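Sugar ABC transporter substrate-binding protein (Treponema pallidum subsp. pallidum, PDB 5U2P) probably serves as the periplasmic ligand-binding component of an ABC transporter, perhaps for a sugar, its natural ligand being unidentified. Local coordinates at residues 138-150 with 281-293. Numbering follows the deposited sequence.
Sequences SINALFYNKDLFD and PGINLGACVLPIT. With EDO (1,2-ethanediol), chain E.
Y144 lies across the backbone of G286, in the buried, closely packed part of the contact that also holds the pairs L142-C288 and F143-A287. The G286 CA stands 3.8 Å above the plane of the Y144 ring, offset toward its rim, a CH-pi contact over one face. The ring gets there because CG sits between the backbone N and the carbonyl carbon (chi1 63°), which folds it back over the neighbouring strand; E156 then holds the phenol OH by a hydrogen bond. On the side of the sheet bearing L142, Y144 and C288, SG of C288 approaches the Y144 ring obliquely and meets CD2 of L142 at 3.8 Å. The other L142 branch, CD1, reaches CD1 of L290, the two side chains crossing at about a right angle. On the side bearing F143, L285 and A287, the CB of A287 touches F143 CE1 at 3.5 Å, and helix 270-279 covers both F143 and L285.

Evidence for antiparallel pairing is direct. L142 and C288 exchange two backbone hydrogen bonds, as do Y144 and G286, the straightest being G286 N to Y144 O (2.8 Å, 171°).

Toward solvent the contact becomes more polar and more exposed. K146 N still bonds to N284 O, and the two side chains cross at about a right angle, K146 CB meeting N284 ND2 and CD meeting OD1. Looser is the weak bond from N284 ND2 to D147 OD1, at 3.3 Å, and one water bridges N284 N, N145 OD1 and D147 OD2. The same N145 OD1 caps the helix, accepting weakly from D147 N and, at 3.3 Å, from L148 N, which approaches from above the amide plane, off the lone pairs.

At the other end of strand 138-145, N140 grips an ethanediol, probably from the crystallisation liquor, through OD1 and ND2; S138 OG is a possible further partner, and D377 also holds it. The arrangement is an antiparallel strand pair running into an Asn N-capped helix, within the mixed sheet of one lobe of a two-lobed solute-binding protein.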
ATOM      1  N   SER A 138       1.727   1.380  -3.133  1.00 18.64           N
ATOM      2  CA  SER A 138       2.455   2.373  -2.367  1.00 19.69           C
ATOM      3  C   SER A 138       3.178   1.693  -1.206  1.00 19.70           C
ATOM      4  O   SER A 138       2.606   0.816  -0.550  1.00 21.78           O
ATOM      5  CB  SER A 138       1.478   3.430  -1.846  1.00 22.88           C
ATOM      6  OG  SER A 138       2.142   4.346  -1.016  1.00 29.76           O
ATOM      7  N   ILE A 139       4.441   2.048  -0.986  1.00 17.84           N
ATOM      8  CA  ILE A 139       5.199   1.620   0.187  1.00 15.70           C
ATOM      9  C   ILE A 139       5.483   2.848   1.051  1.00 18.60           C
ATOM     10  O   ILE A 139       5.957   3.852   0.541  1.00 20.09           O
ATOM     11  CB  ILE A 139       6.523   0.942  -0.214  1.00 20.75           C
ATOM     12  CG1 ILE A 139       6.236  -0.307  -1.058  1.00 22.81           C
ATOM     13  CG2 ILE A 139       7.366   0.612   0.997  1.00 22.12           C
ATOM     14  CD1 ILE A 139       5.652  -1.459  -0.323  1.00 21.30           C
ATOM     15  N   ASN A 140       5.154   2.784   2.336  1.00 18.32           N
ATOM     16  CA  ASN A 140       5.469   3.868   3.276  1.00 16.49           C
ATOM     17  C   ASN A 140       6.855   3.716   3.855  1.00 21.95           C
ATOM     18  O   ASN A 140       7.217   2.650   4.362  1.00 23.29           O
ATOM     19  CB  ASN A 140       4.450   3.902   4.427  1.00 18.09           C
ATOM     20  CG  ASN A 140       3.038   4.226   3.952  1.00 18.58           C
ATOM     21  OD1 ASN A 140       2.834   5.027   3.046  1.00 20.34           O
ATOM     22  ND2 ASN A 140       2.055   3.569   4.551  1.00 22.17           N
ATOM     23  N   ALA A 141       7.632   4.787   3.801  1.00 18.32           N
ATOM     24  CA  ALA A 141       8.944   4.777   4.409  1.00 19.01           C
ATOM     25  C   ALA A 141       9.374   6.190   4.820  1.00 19.19           C
ATOM     26  O   ALA A 141       8.750   7.184   4.438  1.00 19.42           O
ATOM     27  CB  ALA A 141       9.956   4.156   3.429  1.00 23.34           C
ATOM     28  N   LEU A 142      10.457   6.251   5.580  1.00 20.09           N
ATOM     29  CA  LEU A 142      11.133   7.496   5.928  1.00 17.86           C
ATOM     30  C   LEU A 142      12.161   7.794   4.863  1.00 22.76           C
ATOM     31  O   LEU A 142      13.169   7.097   4.742  1.00 21.45           O
ATOM     32  CB  LEU A 142      11.792   7.371   7.297  1.00 26.34           C
ATOM     33  CG  LEU A 142      12.439   8.645   7.846  1.00 25.25           C
ATOM     34  CD1 LEU A 142      11.401   9.730   8.118  1.00 37.43           C
ATOM     35  CD2 LEU A 142      13.218   8.305   9.120  1.00 32.14           C
ATOM     36  N   PHE A 143      11.887   8.819   4.076  1.00 17.94           N
ATOM     37  CA  PHE A 143      12.796   9.268   3.040  1.00 21.53           C
ATOM     38  C   PHE A 143      13.583  10.461   3.552  1.00 28.24           C
ATOM     39  O   PHE A 143      13.030  11.347   4.210  1.00 25.55           O
ATOM     40  CB  PHE A 143      12.014   9.606   1.790  1.00 17.54           C
ATOM     41  CG  PHE A 143      11.300   8.429   1.213  1.00 18.51           C
ATOM     42  CD1 PHE A 143      11.981   7.517   0.431  1.00 22.25           C
ATOM     43  CD2 PHE A 143       9.970   8.194   1.492  1.00 16.97           C
ATOM     44  CE1 PHE A 143      11.344   6.415  -0.095  1.00 20.50           C
ATOM     45  CE2 PHE A 143       9.321   7.106   0.967  1.00 20.37           C
ATOM     46  CZ  PHE A 143      10.015   6.203   0.175  1.00 20.37           C
ATOM     47  N   TYR A 144      14.882  10.466   3.299  1.00 24.69           N
ATOM     48  CA  TYR A 144      15.718  11.536   3.799  1.00 23.66           C
ATOM     49  C   TYR A 144      16.770  11.978   2.800  1.00 25.47           C
ATOM     50  O   TYR A 144      17.145  11.244   1.869  1.00 23.88           O
ATOM     51  CB  TYR A 144      16.381  11.131   5.107  1.00 24.99           C
ATOM     52  CG  TYR A 144      17.340   9.967   5.030  1.00 27.61           C
ATOM     53  CD1 TYR A 144      16.885   8.664   5.166  1.00 27.79           C
ATOM     54  CD2 TYR A 144      18.708  10.171   4.846  1.00 29.08           C
ATOM     55  CE1 TYR A 144      17.757   7.586   5.112  1.00 33.80           C
ATOM     56  CE2 TYR A 144      19.588   9.098   4.800  1.00 39.40           C
ATOM     57  CZ  TYR A 144      19.104   7.812   4.931  1.00 40.95           C
ATOM     58  OH  TYR A 144      19.945   6.731   4.884  1.00 37.70           O
ATOM     59  N   ASN A 145      17.182  13.220   2.991  1.00 23.38           N
ATOM     60  CA  ASN A 145      18.190  13.866   2.161  1.00 25.28           C
ATOM     61  C   ASN A 145      19.585  13.536   2.690  1.00 26.71           C
ATOM     62  O   ASN A 145      20.041  14.133   3.671  1.00 30.89           O
ATOM     63  CB  ASN A 145      17.966  15.382   2.132  1.00 31.96           C
ATOM     64  CG  ASN A 145      18.899  16.087   1.165  1.00 34.36           C
ATOM     65  OD1 ASN A 145      20.010  15.623   0.919  1.00 33.63           O
ATOM     66  ND2 ASN A 145      18.443  17.201   0.595  1.00 31.92           N
ATOM     67  N   LYS A 146      20.247  12.589   2.027  1.00 35.19           N
ATOM     68  CA  LYS A 146      21.555  12.083   2.461  1.00 31.78           C
ATOM     69  C   LYS A 146      22.614  13.181   2.580  1.00 28.34           C
ATOM     70  O   LYS A 146      23.486  13.110   3.442  1.00 39.05           O
ATOM     71  CB  LYS A 146      22.062  11.020   1.488  1.00 38.00           C
ATOM     72  CG  LYS A 146      21.394   9.670   1.569  1.00 48.88           C
ATOM     73  CD  LYS A 146      22.067   8.687   0.617  1.00 60.81           C
ATOM     74  CE  LYS A 146      21.596   7.266   0.850  1.00 66.37           C
ATOM     75  NZ  LYS A 146      22.258   6.304  -0.073  1.00 69.26           N
ATOM     76  N   ASP A 147      22.538  14.190   1.713  1.00 34.22           N
ATOM     77  CA  ASP A 147      23.522  15.275   1.723  1.00 43.20           C
ATOM     78  C   ASP A 147      23.355  16.145   2.949  1.00 50.53           C
ATOM     79  O   ASP A 147      24.341  16.526   3.568  1.00 41.66           O
ATOM     80  CB  ASP A 147      23.417  16.144   0.464  1.00 43.91           C
ATOM     81  CG  ASP A 147      23.890  15.430  -0.791  1.00 52.32           C
ATOM     82  OD1 ASP A 147      24.694  14.481  -0.687  1.00 62.93           O
ATOM     83  OD2 ASP A 147      23.460  15.831  -1.895  1.00 70.51           O
ATOM     84  N   LEU A 148      22.113  16.467   3.302  1.00 38.30           N
ATOM     85  CA  LEU A 148      21.850  17.242   4.513  1.00 39.41           C
ATOM     86  C   LEU A 148      22.265  16.458   5.747  1.00 55.90           C
ATOM     87  O   LEU A 148      22.831  17.015   6.689  1.00 47.63           O
ATOM     88  CB  LEU A 148      20.374  17.611   4.632  1.00 33.39           C
ATOM     89  CG  LEU A 148      19.844  18.709   3.725  1.00 45.06           C
ATOM     90  CD1 LEU A 148      18.331  18.791   3.852  1.00 45.53           C
ATOM     91  CD2 LEU A 148      20.482  20.047   4.082  1.00 49.22           C
ATOM     92  N   PHE A 149      21.961  15.166   5.746  1.00 38.54           N
ATOM     93  CA  PHE A 149      22.361  14.307   6.848  1.00 29.27           C
ATOM     94  C   PHE A 149      23.874  14.339   7.030  1.00 52.62           C
ATOM     95  O   PHE A 149      24.364  14.410   8.153  1.00 47.66           O
ATOM     96  CB  PHE A 149      21.888  12.875   6.622  1.00 38.67           C
ATOM     97  CG  PHE A 149      20.539  12.587   7.205  1.00 29.28           C
ATOM     98  CD1 PHE A 149      19.519  13.523   7.121  1.00 40.27           C
ATOM     99  CD2 PHE A 149      20.281  11.377   7.830  1.00 37.95           C
ATOM    100  CE1 PHE A 149      18.276  13.257   7.657  1.00 29.53           C
ATOM    101  CE2 PHE A 149      19.034  11.112   8.364  1.00 36.48           C
ATOM    102  CZ  PHE A 149      18.037  12.057   8.275  1.00 38.03           C
ATOM    103  N   ASP A 150      24.610  14.293   5.923  1.00 40.51           N
ATOM    104  CA  ASP A 150      26.069  14.326   5.981  1.00 54.29           C
ATOM    105  C   ASP A 150      26.558  15.677   6.485  1.00 44.99           C
ATOM    106  O   ASP A 150      27.436  15.746   7.339  1.00 52.32           O
ATOM    107  CB  ASP A 150      26.680  14.035   4.609  1.00 40.45           C
ATOM    108  CG  ASP A 150      26.443  12.610   4.147  1.00 57.97           C
ATOM    109  OD1 ASP A 150      26.247  11.719   5.002  1.00 55.02           O
ATOM    110  OD2 ASP A 150      26.458  12.379   2.918  1.00 79.34           O
ATOM    111  N   PRO A 281      16.652  15.080 -10.422  1.00 24.48           N
ATOM    112  CA  PRO A 281      17.236  13.752 -10.664  1.00 30.80           C
ATOM    113  C   PRO A 281      18.523  13.484  -9.897  1.00 24.85           C
ATOM    114  O   PRO A 281      18.834  12.331  -9.593  1.00 29.79           O
ATOM    115  CB  PRO A 281      17.507  13.765 -12.169  1.00 27.94           C
ATOM    116  CG  PRO A 281      16.563  14.749 -12.733  1.00 31.44           C
ATOM    117  CD  PRO A 281      16.284  15.766 -11.674  1.00 25.55           C
ATOM    118  N   GLY A 282      19.264  14.535  -9.579  1.00 25.64           N
ATOM    119  CA  GLY A 282      20.530  14.354  -8.907  1.00 32.94           C
ATOM    120  C   GLY A 282      20.436  14.355  -7.400  1.00 29.61           C
ATOM    121  O   GLY A 282      21.462  14.323  -6.727  1.00 25.72           O
ATOM    122  N   ILE A 283      19.228  14.399  -6.847  1.00 24.75           N
ATOM    123  CA  ILE A 283      19.123  14.464  -5.405  1.00 20.26           C
ATOM    124  C   ILE A 283      19.535  13.119  -4.799  1.00 19.35           C
ATOM    125  O   ILE A 283      19.311  12.066  -5.379  1.00 26.20           O
ATOM    126  CB  ILE A 283      17.697  14.868  -4.953  1.00 22.39           C
ATOM    127  CG1 ILE A 283      17.708  15.310  -3.489  1.00 33.54           C
ATOM    128  CG2 ILE A 283      16.715  13.762  -5.212  1.00 23.26           C
ATOM    129  CD1 ILE A 283      16.462  16.063  -3.082  1.00 26.35           C
ATOM    130  N   ASN A 284      20.191  13.203  -3.651  1.00 27.49           N
ATOM    131  CA  ASN A 284      20.717  12.044  -2.951  1.00 26.71           C
ATOM    132  C   ASN A 284      19.757  11.631  -1.830  1.00 17.83           C
ATOM    133  O   ASN A 284      19.819  12.158  -0.735  1.00 28.19           O
ATOM    134  CB  ASN A 284      22.100  12.359  -2.384  1.00 35.96           C
ATOM    135  CG  ASN A 284      22.855  11.116  -1.990  1.00 49.10           C
ATOM    136  OD1 ASN A 284      22.497  10.007  -2.395  1.00 51.88           O
ATOM    137  ND2 ASN A 284      23.908  11.288  -1.199  1.00 47.99           N
ATOM    138  N   LEU A 285      18.854  10.733  -2.175  1.00 26.03           N
ATOM    139  CA  LEU A 285      17.757  10.352  -1.299  1.00 28.06           C
ATOM    140  C   LEU A 285      18.021   8.990  -0.695  1.00 30.65           C
ATOM    141  O   LEU A 285      18.408   8.061  -1.396  1.00 28.28           O
ATOM    142  CB  LEU A 285      16.449  10.334  -2.097  1.00 35.39           C
ATOM    143  CG  LEU A 285      15.130  10.599  -1.384  1.00 42.13           C
ATOM    144  CD1 LEU A 285      15.118  12.010  -0.878  1.00 38.24           C
ATOM    145  CD2 LEU A 285      13.959  10.376  -2.335  1.00 32.78           C
ATOM    146  N   GLY A 286      17.801   8.869   0.606  1.00 34.47           N
ATOM    147  CA  GLY A 286      17.822   7.582   1.272  1.00 41.23           C
ATOM    148  C   GLY A 286      16.433   7.229   1.758  1.00 36.05           C
ATOM    149  O   GLY A 286      15.560   8.102   1.819  1.00 25.18           O
ATOM    150  N   ALA A 287      16.222   5.954   2.076  1.00 28.22           N
ATOM    151  CA  ALA A 287      14.932   5.471   2.581  1.00 28.60           C
ATOM    152  C   ALA A 287      15.119   4.366   3.609  1.00 28.18           C
ATOM    153  O   ALA A 287      15.776   3.356   3.345  1.00 37.70           O
ATOM    154  CB  ALA A 287      14.070   4.964   1.446  1.00 28.31           C
ATOM    155  N   CYS A 288      14.489   4.526   4.762  1.00 24.84           N
ATOM    156  CA  CYS A 288      14.601   3.543   5.830  1.00 25.80           C
ATOM    157  C   CYS A 288      13.284   3.388   6.560  1.00 29.02           C
ATOM    158  O   CYS A 288      12.329   4.135   6.329  1.00 23.97           O
ATOM    159  CB  CYS A 288      15.696   3.954   6.813  1.00 27.87           C
ATOM    160  SG  CYS A 288      15.356   5.520   7.645  1.00 27.75           S
ATOM    161  N   VAL A 289      13.236   2.394   7.436  1.00 24.63           N
ATOM    162  CA  VAL A 289      12.083   2.172   8.291  1.00 26.16           C
ATOM    163  C   VAL A 289      11.872   3.356   9.209  1.00 38.75           C
ATOM    164  O   VAL A 289      12.835   3.927   9.719  1.00 29.78           O
ATOM    165  CB  VAL A 289      12.264   0.893   9.119  1.00 47.53           C
ATOM    166  CG1 VAL A 289      11.307   0.850  10.307  1.00 45.85           C
ATOM    167  CG2 VAL A 289      12.070  -0.308   8.217  1.00 34.35           C
ATOM    168  N   LEU A 290      10.616   3.734   9.427  1.00 33.39           N
ATOM    169  CA  LEU A 290      10.327   4.767  10.422  1.00 42.27           C
ATOM    170  C   LEU A 290      10.276   4.134  11.807  1.00 27.02           C
ATOM    171  O   LEU A 290       9.337   3.389  12.108  1.00 30.41           O
ATOM    172  CB  LEU A 290       9.009   5.475  10.122  1.00 34.48           C
ATOM    173  CG  LEU A 290       8.616   6.578  11.117  1.00 37.47           C
ATOM    174  CD1 LEU A 290       9.367   7.888  10.869  1.00 37.32           C
ATOM    175  CD2 LEU A 290       7.139   6.787  11.039  1.00 34.23           C
ATOM    176  N   PRO A 291      11.280   4.420  12.665  1.00 35.30           N
ATOM    177  CA  PRO A 291      11.283   3.711  13.954  1.00 47.88           C
ATOM    178  C   PRO A 291      10.328   4.327  14.976  1.00 52.74           C
ATOM    179  O   PRO A 291      10.760   5.054  15.875  1.00 52.06           O
ATOM    180  CB  PRO A 291      12.735   3.839  14.408  1.00 39.19           C
ATOM    181  CG  PRO A 291      13.179   5.153  13.844  1.00 51.24           C
ATOM    182  CD  PRO A 291      12.450   5.312  12.529  1.00 45.96           C
ATOM    183  N   ILE A 292       9.043   4.011  14.838  1.00 41.88           N
ATOM    184  CA  ILE A 292       7.983   4.657  15.607  1.00 53.41           C
ATOM    185  C   ILE A 292       7.278   3.650  16.503  1.00 51.36           C
ATOM    186  O   ILE A 292       6.395   4.012  17.279  1.00 54.18           O
ATOM    187  CB  ILE A 292       6.954   5.338  14.667  1.00 44.34           C
ATOM    188  CG1 ILE A 292       6.064   6.314  15.445  1.00 64.98           C
ATOM    189  CG2 ILE A 292       6.142   4.293  13.908  1.00 62.80           C
ATOM    190  CD1 ILE A 292       5.195   7.179  14.561  1.00 59.12           C
ATOM    191  N   THR A 293       7.664   2.383  16.372  1.00 47.45           N
ATOM    192  CA  THR A 293       7.192   1.327  17.269  1.00 66.91           C
ATOM    193  C   THR A 293       8.356   0.432  17.664  1.00 47.13           C
ATOM    194  O   THR A 293       9.381   0.411  16.985  1.00 53.71           O
ATOM    195  CB  THR A 293       6.093   0.452  16.626  1.00 52.01           C
ATOM    196  OG1 THR A 293       6.653  -0.343  15.567  1.00 50.82           O
ATOM    197  CG2 THR A 293       4.970   1.313  16.073  1.00 48.97           C
TER
HETATM  198  C1  EDO E 504      -0.668   4.146   1.396  1.00 29.10           C
HETATM  199  O1  EDO E 504       0.744   4.345   1.433  1.00 29.28           O
HETATM  200  C2  EDO E 504      -1.261   3.864   2.767  1.00 28.26           C
HETATM  201  O2  EDO E 504      -0.460   4.286   3.870  1.00 27.77           O
HETATM  202  O   HOH W   1      20.782  15.423  -2.068  1.00 35.10           O